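Local atomic coordinates of 3-methylaspartate ammonia-lyase (Citrobacter amalonaticus, PDB entry 1KKO), a protein that catalyses the reversible, magnesium-dependent anti elimination of ammonia from L-threo-3-methylaspartate to give mesaconate, a step of glutamate degradation. Residues E165-L169 with V398-M402; F17-A22 with D37-F43; L211-R216 with S260-Q266. All blocks are in the same frame, centred on the assembly; numbering follows the deposited sequence.

How the contacts relate
Three contacts illustrate how one enolase-superfamily chain is held together in its two domains. Contact 2 comes first in sequence and belongs to the N-terminal domain, joining the end of strand 3-18 and the start of helix 20-24 to the loop that leads into strand 47-59. Contacts 1 and 3, centres about 28 Å apart, lie in the TIM-barrel domain: contact 1 brings the terminal helix 392-410 against the first barrel strand, and contact 3, nested within the loop that contact 1 closes, joins helix 209-225 to the loop between helix 251-260 and strand 270-273, on the outside of the barrel. The centre of contact 2 is about 34 Å from that of contact 1, across the chain's centre, and about 33 Å from that of contact 3; none touch.

Contact 1: E165-L169 with V398-M402; sequences EAIPL and VFNEM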
loop_
_atom_site.group_PDB
_atom_site.type_symbol
_atom_site.label_atom_id
_atom_site.label_comp_id
_atom_site.label_asym_id
_atom_site.label_seq_id
_atom_site.Cartn_x
_atom_site.Cartn_y
_atom_site.Cartn_z
ATOM N N GLU A 165 15.840 17.255 3.978
ATOM C CA GLU A 165 14.886 17.638 5.004
ATOM C C GLU A 165 13.515 17.060 4.695
ATOM O O GLU A 165 13.069 17.069 3.554
ATOM C CB GLU A 165 14.799 19.163 5.090
ATOM C CG GLU A 165 13.875 19.688 6.169
ATOM C CD GLU A 165 13.995 21.188 6.350
ATOM O OE1 GLU A 165 14.960 21.777 5.821
ATOM O OE2 GLU A 165 13.125 21.784 7.017
ATOM N N ALA A 166 12.855 16.566 5.729
ATOM C CA ALA A 166 11.536 15.988 5.571
ATOM C C ALA A 166 10.508 17.010 5.131
ATOM O O ALA A 166 10.661 18.216 5.357
ATOM C CB ALA A 166 11.092 15.364 6.865
ATOM N N ILE A 167 9.467 16.503 4.485
ATOM C CA ILE A 167 8.317 17.282 4.062
ATOM C C ILE A 167 7.153 16.847 4.948
ATOM O O ILE A 167 6.967 15.642 5.144
ATOM C CB ILE A 167 7.955 16.924 2.605
ATOM C CG1 ILE A 167 9.104 17.212 1.630
ATOM C CG2 ILE A 167 6.662 17.616 2.184
ATOM C CD1 ILE A 167 9.460 18.667 1.492
ATOM N N PRO A 168 6.345 17.774 5.469
ATOM C CA PRO A 168 5.169 17.371 6.241
ATOM C C PRO A 168 4.213 16.509 5.425
ATOM O O PRO A 168 3.902 16.867 4.294
ATOM C CB PRO A 168 4.525 18.706 6.615
ATOM C CG PRO A 168 5.652 19.671 6.603
ATOM C CD PRO A 168 6.493 19.242 5.443
ATOM N N LEU A 169 3.757 15.412 6.021
ATOM C CA LEU A 169 2.890 14.454 5.347
ATOM C C LEU A 169 1.459 14.545 5.847
ATOM O O LEU A 169 1.213 14.731 7.038
ATOM C CB LEU A 169 3.400 13.026 5.550
ATOM C CG LEU A 169 4.851 12.765 5.161
ATOM C CD1 LEU A 169 5.186 11.290 5.324
ATOM C CD2 LEU A 169 5.114 13.205 3.759
ATOM N N VAL A 398 5.346 6.320 1.447
ATOM C CA VAL A 398 5.831 7.702 1.359
ATOM C C VAL A 398 6.853 8.034 2.450
ATOM O O VAL A 398 7.955 8.511 2.154
ATOM C CB VAL A 398 4.656 8.675 1.378
ATOM C CG1 VAL A 398 5.148 10.093 1.455
ATOM C CG2 VAL A 398 3.826 8.497 0.128
ATOM N N PHE A 399 6.506 7.792 3.705
ATOM C CA PHE A 399 7.406 8.110 4.808
ATOM C C PHE A 399 8.710 7.349 4.686
ATOM O O PHE A 399 9.782 7.936 4.847
ATOM C CB PHE A 399 6.707 7.763 6.111
ATOM C CG PHE A 399 7.413 8.186 7.374
ATOM C CD1 PHE A 399 7.375 9.499 7.803
ATOM C CD2 PHE A 399 8.020 7.250 8.185
ATOM C CE1 PHE A 399 7.967 9.875 8.986
ATOM C CE2 PHE A 399 8.614 7.635 9.386
ATOM C CZ PHE A 399 8.592 8.947 9.765
ATOM N N ASN A 400 8.651 6.047 4.418
ATOM C CA ASN A 400 9.891 5.282 4.415
ATOM C C ASN A 400 10.773 5.637 3.230
ATOM O O ASN A 400 11.983 5.660 3.361
ATOM C CB ASN A 400 9.635 3.784 4.478
ATOM C CG ASN A 400 8.876 3.356 5.719
ATOM O OD1 ASN A 400 8.546 4.154 6.606
ATOM N ND2 ASN A 400 8.621 2.056 5.798
ATOM N N GLU A 401 10.203 5.856 2.049
ATOM C CA GLU A 401 11.030 6.274 0.924
ATOM C C GLU A 401 11.675 7.621 1.239
ATOM O O GLU A 401 12.852 7.854 0.936
ATOM C CB GLU A 401 10.232 6.396 -0.371
ATOM C CG GLU A 401 11.063 6.850 -1.562
ATOM C CD GLU A 401 12.038 5.792 -2.077
ATOM O OE1 GLU A 401 12.017 4.644 -1.583
ATOM O OE2 GLU A 401 12.797 6.073 -3.029
HETATM N N MSE A 402 10.915 8.513 1.866
HETATM C CA MSE A 402 11.434 9.827 2.215
HETATM C C MSE A 402 12.630 9.695 3.136
HETATM O O MSE A 402 13.692 10.294 2.897
HETATM C CB MSE A 402 10.330 10.632 2.883
HETATM C CG MSE A 402 10.684 12.069 3.157
HETATM SE SE MSE A 402 9.222 13.021 4.015
HETATM C CE MSE A 402 9.357 12.215 5.818
#
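Val398 opens the series of apolar contacts by which the last long helix of the TIM barrel, 392-410, packs against the lead-in and first residue of the first barrel strand, 169-170. This is the ring closure expected of the fold: a helix from the end of the chain covers the strand at its beginning, across 228 intervening residues. CG1 of Val398 lies 3.9 Å from CD2 of Leu169, the two side chains lying alongside and pointing opposite ways. One residue on, Phe399 stands roughly perpendicular to Leu169 and is met at its ring edge, in plane, by the other leucine branch, with Leu169 CD1 3.8 Å from Phe399 CD1. Leu169 thus spreads its two methyls over one helical turn. The phenyl ring also meets the ring of Tyr12 of the second subunit, which brings this seam of the barrel to the dimer interface. Asn400 and Glu401 turn to other surroundings: the former donates to the backbone of the same Tyr12 of the second subunit, while Glu401 OE2 is hydrogen-bonded to His373 and OE1 forms a salt bridge with Arg404. Met402, present as selenomethionine, returns to the loop. CG anti to the backbone N (chi1 -173°) and a straight CB-CG-SE run put the selenium beside the loop backbone; the bend at chi3, 73°, then turns the methyl CE toward Ala166. The side chains of Leu169 and Met402 reach toward each other, Leu169 CD2 coming within 4.1 Å of Met402 SE. No hydrogen bond links the two segments, and the buried Ile167 N has no partner in the model; its neighbour across the contact is Met402 SE, 3.5 Å away. Beyond the selenium, the methyl CE of Met402 rests 3.7 Å from CB of Ala166.

Contact 2: F17-A22 with D37-F43; sequences FDDQQA and DPVTPGF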
loop_
_atom_site.group_PDB
_atom_site.type_symbol
_atom_site.label_atom_id
_atom_site.label_comp_id
_atom_site.label_asym_id
_atom_site.label_seq_id
_atom_site.Cartn_x
_atom_site.Cartn_y
_atom_site.Cartn_z
ATOM N N PHE A 17 -11.852 4.016 -9.881
ATOM C CA PHE A 17 -12.380 5.151 -10.622
ATOM C C PHE A 17 -13.847 5.259 -10.244
ATOM O O PHE A 17 -14.598 4.296 -10.422
ATOM C CB PHE A 17 -12.283 4.928 -12.127
ATOM C CG PHE A 17 -10.879 4.918 -12.660
ATOM C CD1 PHE A 17 -10.083 6.037 -12.537
ATOM C CD2 PHE A 17 -10.371 3.804 -13.299
ATOM C CE1 PHE A 17 -8.799 6.031 -13.034
ATOM C CE2 PHE A 17 -9.091 3.823 -13.805
ATOM C CZ PHE A 17 -8.311 4.928 -13.656
ATOM N N ASP A 18 -14.239 6.421 -9.729
ATOM C CA ASP A 18 -15.613 6.667 -9.320
ATOM C C ASP A 18 -16.201 7.787 -10.153
ATOM O O ASP A 18 -15.551 8.808 -10.397
ATOM C CB ASP A 18 -15.662 7.106 -7.869
ATOM C CG ASP A 18 -15.510 5.973 -6.888
ATOM O OD1 ASP A 18 -15.590 4.792 -7.289
ATOM O OD2 ASP A 18 -15.304 6.217 -5.681
ATOM N N ASP A 19 -17.440 7.583 -10.573
ATOM C CA ASP A 19 -18.175 8.587 -11.322
ATOM C C ASP A 19 -18.730 9.570 -10.287
ATOM O O ASP A 19 -19.795 9.351 -9.710
ATOM C CB ASP A 19 -19.267 7.890 -12.117
ATOM C CG ASP A 19 -20.052 8.825 -12.980
ATOM O OD1 ASP A 19 -20.076 10.035 -12.686
ATOM O OD2 ASP A 19 -20.673 8.385 -13.963
ATOM N N GLN A 20 -17.969 10.631 -10.015
ATOM C CA GLN A 20 -18.300 11.586 -8.967
ATOM C C GLN A 20 -19.660 12.215 -9.202
ATOM O O GLN A 20 -20.410 12.442 -8.254
ATOM C CB GLN A 20 -17.250 12.693 -8.882
ATOM C CG GLN A 20 -17.347 13.501 -7.621
ATOM C CD GLN A 20 -16.287 14.565 -7.539
ATOM O OE1 GLN A 20 -15.629 14.861 -8.529
ATOM N NE2 GLN A 20 -16.123 15.146 -6.363
ATOM N N GLN A 21 -19.982 12.479 -10.460
ATOM C CA GLN A 21 -21.253 13.109 -10.772
ATOM C C GLN A 21 -22.397 12.185 -10.396
ATOM O O GLN A 21 -23.366 12.627 -9.782
ATOM C CB GLN A 21 -21.344 13.473 -12.244
ATOM C CG GLN A 21 -22.600 14.262 -12.586
ATOM C CD GLN A 21 -22.664 15.583 -11.852
ATOM O OE1 GLN A 21 -23.549 15.806 -11.019
ATOM N NE2 GLN A 21 -21.715 16.460 -12.139
ATOM N N ALA A 22 -22.286 10.908 -10.761
ATOM C CA ALA A 22 -23.352 9.943 -10.468
ATOM C C ALA A 22 -23.531 9.777 -8.967
ATOM O O ALA A 22 -24.656 9.621 -8.478
ATOM C CB ALA A 22 -23.069 8.615 -11.121
ATOM N N ASP A 37 -27.027 3.815 -13.160
ATOM C CA ASP A 37 -26.157 3.993 -14.306
ATOM C C ASP A 37 -25.192 5.149 -14.085
ATOM O O ASP A 37 -25.502 6.110 -13.378
ATOM C CB ASP A 37 -26.995 4.300 -15.551
ATOM C CG ASP A 37 -27.914 3.161 -15.937
ATOM O OD1 ASP A 37 -27.575 1.988 -15.680
ATOM O OD2 ASP A 37 -29.009 3.351 -16.500
ATOM N N PRO A 38 -24.008 5.063 -14.681
ATOM C CA PRO A 38 -23.067 6.173 -14.629
ATOM C C PRO A 38 -23.530 7.240 -15.605
ATOM O O PRO A 38 -24.363 6.939 -16.467
ATOM C CB PRO A 38 -21.751 5.542 -15.096
ATOM C CG PRO A 38 -22.157 4.444 -15.964
ATOM C CD PRO A 38 -23.480 3.926 -15.447
ATOM N N VAL A 39 -23.021 8.457 -15.449
ATOM C CA VAL A 39 -23.349 9.570 -16.349
ATOM C C VAL A 39 -22.104 10.201 -16.979
ATOM O O VAL A 39 -22.192 10.852 -18.017
ATOM C CB VAL A 39 -24.167 10.674 -15.634
ATOM C CG1 VAL A 39 -25.511 10.130 -15.166
ATOM C CG2 VAL A 39 -23.384 11.295 -14.476
ATOM N N THR A 40 -20.942 10.000 -16.366
ATOM C CA THR A 40 -19.707 10.598 -16.858
ATOM C C THR A 40 -19.141 9.796 -18.022
ATOM O O THR A 40 -19.057 8.569 -17.966
ATOM C CB THR A 40 -18.693 10.682 -15.716
ATOM O OG1 THR A 40 -19.188 11.562 -14.693
ATOM C CG2 THR A 40 -17.378 11.322 -16.186
ATOM N N PRO A 41 -18.755 10.495 -19.085
ATOM C CA PRO A 41 -18.239 9.827 -20.282
ATOM C C PRO A 41 -17.077 8.900 -19.951
ATOM O O PRO A 41 -16.212 9.270 -19.163
ATOM C CB PRO A 41 -17.759 10.979 -21.177
ATOM C CG PRO A 41 -18.275 12.234 -20.587
ATOM C CD PRO A 41 -18.759 11.960 -19.209
ATOM N N GLY A 42 -17.084 7.715 -20.543
ATOM C CA GLY A 42 -16.036 6.733 -20.333
ATOM C C GLY A 42 -16.446 5.672 -19.332
ATOM O O GLY A 42 -16.081 4.505 -19.462
ATOM N N PHE A 43 -17.230 6.074 -18.337
ATOM C CA PHE A 43 -17.648 5.144 -17.294
ATOM C C PHE A 43 -18.730 4.196 -17.771
ATOM O O PHE A 43 -19.736 4.619 -18.362
ATOM C CB PHE A 43 -18.161 5.887 -16.067
ATOM C CG PHE A 43 -17.078 6.473 -15.209
ATOM C CD1 PHE A 43 -16.660 5.821 -14.056
ATOM C CD2 PHE A 43 -16.491 7.681 -15.548
ATOM C CE1 PHE A 43 -15.677 6.371 -13.259
ATOM C CE2 PHE A 43 -15.507 8.230 -14.763
ATOM C CZ PHE A 43 -15.096 7.579 -13.610
HETATM O O HOH W 1 -17.724 12.673 -12.619
#
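Asp19 and the backbone of Val39 and Thr40 supply the polar core of this contact, a worked example of one carboxylate serving two structural tasks. Both its oxygens accept twice. Asp19 OD2 takes Val39 N at 2.8 Å and Thr40 N at 2.9 Å, both on its syn side but from opposite faces of the carboxylate plane; the bond from Thr40 is nearly straight, 174°. Asp19 OD1 accepts from Thr40 OG1 at 2.7 Å and, from the other face, from Ala22 N at 3.1 Å. The last bond makes Asp19 the N-cap of helix 20-24. With CG anti to the backbone N (chi1 -177°), the carboxylate reaches the helix start and the loop at once, and four donors fix its rotation. A water joins Thr40 OG1 to Gln21 N.

Apolar contacts frame this network. The CB of Asp19 sits over one face of the Phe43 ring in a CH-pi contact, 4.0 Å from its centroid, while Phe17 CB lies 3.9 Å from Phe43 CE1. On the helix side, Val39 CG2 packs against Gln21 CG at 3.6 Å.

A type II turn from Thr40 to Phe43 folds the loop back beside Asp19. The contact therefore ties the junction of strand 3-18 and helix 20-24 to the approach of strand 47-59, where Val46 and Gln48 flank it with backbone bonds to Asp19 and Phe17.

Contact 3: L211-R216 with S260-Q266; sequences LREYVR and SLEKEAQ
Arg216 lays its guanidinium against the side-chain amide of Gln266, the planes stacked 22° apart, with Gln266 NE2 over the centre of the guanidinium, 3.2 Å above it. The pair is a stack without a mutual hydrogen bond: Asp220, one turn further along helix 209-225, receives both Arg216 NH2 and Gln266 NE2 on its OD1.

Arg212 uses its guanidinium edge instead. A bend at chi3 (-52°) turns it end-on to Ser260, Arg212 NH2 bonding Ser260 OG at 2.9 Å and Arg212 NH1 bonding Ser260 O at 3.3 Å from above the carbonyl plane. Ser260 OG in turn bonds Tyr257 O. Arg212 NH1 also forms a long, weak salt bridge to Glu264 OE1, 3.3 Å away, the guanidinium and carboxylate planes turned 70° from each other. Leu261 CD2 covers one guanidinium face.

Beneath these polar ends, Val215 CG1 touches Glu264 CB at 3.6 Å, and CD2 of Leu211 meets CD1 of Leu261 at 4.0 Å. Here helix 209-225 of the barrel's outer layer joins the turn between helix 251-260 and strand 270-273.

Two arginines a helical turn apart thus meet the second segment differently, Arg212 through hydrogen bonds at its edge, Arg216 by stacking, and the carboxylates of Glu264 and Asp220 probably offset their positive charge.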
loop_
_atom_site.group_PDB
_atom_site.type_symbol
_atom_site.label_atom_id
_atom_site.label_comp_id
_atom_site.label_asym_id
_atom_site.label_seq_id
_atom_site.Cartn_x
_atom_site.Cartn_y
_atom_site.Cartn_z
ATOM N N LEU A 211 -19.824 19.164 10.938
ATOM C CA LEU A 211 -18.395 19.396 10.775
ATOM C C LEU A 211 -17.834 20.074 12.015
ATOM O O LEU A 211 -16.734 19.769 12.452
ATOM C CB LEU A 211 -18.104 20.220 9.526
ATOM C CG LEU A 211 -16.631 20.596 9.370
ATOM C CD1 LEU A 211 -15.743 19.359 9.338
ATOM C CD2 LEU A 211 -16.459 21.407 8.108
ATOM N N ARG A 212 -18.587 20.997 12.603
ATOM C CA ARG A 212 -18.126 21.659 13.814
ATOM C C ARG A 212 -17.840 20.634 14.909
ATOM O O ARG A 212 -16.788 20.659 15.553
ATOM C CB ARG A 212 -19.174 22.647 14.314
ATOM C CG ARG A 212 -18.765 23.323 15.597
ATOM C CD ARG A 212 -19.803 24.277 16.146
ATOM N NE ARG A 212 -20.206 25.206 15.109
ATOM C CZ ARG A 212 -19.460 26.204 14.666
ATOM N NH1 ARG A 212 -18.256 26.438 15.183
ATOM N NH2 ARG A 212 -19.921 26.975 13.697
ATOM N N GLU A 213 -18.784 19.721 15.090
ATOM C CA GLU A 213 -18.675 18.689 16.103
ATOM C C GLU A 213 -17.532 17.728 15.770
ATOM O O GLU A 213 -16.843 17.244 16.664
ATOM C CB GLU A 213 -20.018 17.978 16.257
ATOM C CG GLU A 213 -21.096 18.960 16.708
ATOM C CD GLU A 213 -22.331 18.308 17.288
ATOM O OE1 GLU A 213 -22.182 17.387 18.117
ATOM O OE2 GLU A 213 -23.454 18.739 16.929
ATOM N N TYR A 214 -17.321 17.478 14.483
ATOM C CA TYR A 214 -16.215 16.623 14.071
ATOM C C TYR A 214 -14.849 17.252 14.378
ATOM O O TYR A 214 -13.938 16.568 14.852
ATOM C CB TYR A 214 -16.310 16.278 12.587
ATOM C CG TYR A 214 -15.146 15.410 12.169
ATOM C CD1 TYR A 214 -15.095 14.071 12.537
ATOM C CD2 TYR A 214 -14.070 15.937 11.464
ATOM C CE1 TYR A 214 -14.025 13.282 12.196
ATOM C CE2 TYR A 214 -13.004 15.149 11.112
ATOM C CZ TYR A 214 -12.978 13.826 11.487
ATOM O OH TYR A 214 -11.895 13.048 11.132
ATOM N N VAL A 215 -14.689 18.547 14.111
ATOM C CA VAL A 215 -13.415 19.196 14.379
ATOM C C VAL A 215 -13.100 19.107 15.867
ATOM O O VAL A 215 -11.958 18.867 16.261
ATOM C CB VAL A 215 -13.382 20.659 13.907
ATOM C CG1 VAL A 215 -12.067 21.305 14.273
ATOM C CG2 VAL A 215 -13.577 20.737 12.402
ATOM N N ARG A 216 -14.122 19.302 16.697
ATOM C CA ARG A 216 -13.945 19.227 18.139
ATOM C C ARG A 216 -13.564 17.811 18.556
ATOM O O ARG A 216 -12.675 17.615 19.389
ATOM C CB ARG A 216 -15.228 19.663 18.851
ATOM C CG ARG A 216 -15.112 19.685 20.365
ATOM C CD ARG A 216 -14.044 20.614 20.872
ATOM N NE ARG A 216 -13.507 20.180 22.154
ATOM C CZ ARG A 216 -13.079 21.002 23.101
ATOM N NH1 ARG A 216 -13.117 22.318 22.916
ATOM N NH2 ARG A 216 -12.610 20.504 24.236
ATOM N N SER A 260 -15.227 30.399 12.225
ATOM C CA SER A 260 -15.816 29.908 13.465
ATOM C C SER A 260 -15.300 28.527 13.863
ATOM O O SER A 260 -15.446 28.111 15.009
ATOM C CB SER A 260 -17.351 29.890 13.373
ATOM O OG SER A 260 -17.843 28.758 12.672
ATOM N N LEU A 261 -14.699 27.807 12.919
ATOM C CA LEU A 261 -14.167 26.486 13.224
ATOM C C LEU A 261 -12.836 26.548 13.969
ATOM O O LEU A 261 -12.433 25.559 14.579
ATOM C CB LEU A 261 -13.997 25.667 11.948
ATOM C CG LEU A 261 -15.276 25.335 11.178
ATOM C CD1 LEU A 261 -14.924 24.613 9.892
ATOM C CD2 LEU A 261 -16.219 24.494 11.989
ATOM N N GLU A 262 -12.155 27.691 13.944
ATOM C CA GLU A 262 -10.835 27.773 14.562
ATOM C C GLU A 262 -10.859 27.354 16.023
ATOM O O GLU A 262 -9.972 26.641 16.481
ATOM C CB GLU A 262 -10.219 29.172 14.419
ATOM C CG GLU A 262 -8.726 29.179 14.719
ATOM C CD GLU A 262 -8.048 30.518 14.488
ATOM O OE1 GLU A 262 -8.638 31.401 13.836
ATOM O OE2 GLU A 262 -6.897 30.677 14.950
ATOM N N LYS A 263 -11.867 27.805 16.763
ATOM C CA LYS A 263 -11.962 27.470 18.181
ATOM C C LYS A 263 -12.031 25.966 18.419
ATOM O O LYS A 263 -11.498 25.466 19.410
ATOM C CB LYS A 263 -13.183 28.143 18.813
ATOM N N GLU A 264 -12.678 25.244 17.511
ATOM C CA GLU A 264 -12.876 23.809 17.682
ATOM C C GLU A 264 -11.560 23.032 17.531
ATOM O O GLU A 264 -11.456 21.892 17.981
ATOM C CB GLU A 264 -13.918 23.281 16.691
ATOM C CG GLU A 264 -15.181 24.126 16.564
ATOM C CD GLU A 264 -15.950 24.294 17.865
ATOM O OE1 GLU A 264 -16.828 25.185 17.913
ATOM O OE2 GLU A 264 -15.692 23.544 18.829
ATOM N N ALA A 265 -10.561 23.666 16.919
ATOM C CA ALA A 265 -9.268 23.024 16.681
ATOM C C ALA A 265 -8.345 23.053 17.901
ATOM O O ALA A 265 -7.291 22.414 17.894
ATOM C CB ALA A 265 -8.584 23.654 15.485
ATOM N N GLN A 266 -8.731 23.809 18.934
ATOM C CA GLN A 266 -7.974 23.883 20.189
ATOM C C GLN A 266 -6.478 24.159 20.009
ATOM O O GLN A 266 -5.634 23.510 20.629
ATOM C CB GLN A 266 -8.181 22.609 21.007
ATOM C CG GLN A 266 -9.634 22.363 21.337
ATOM C CD GLN A 266 -9.844 21.202 22.273
ATOM O OE1 GLN A 266 -9.711 21.352 23.488
ATOM N NE2 GLN A 266 -10.200 20.045 21.723
#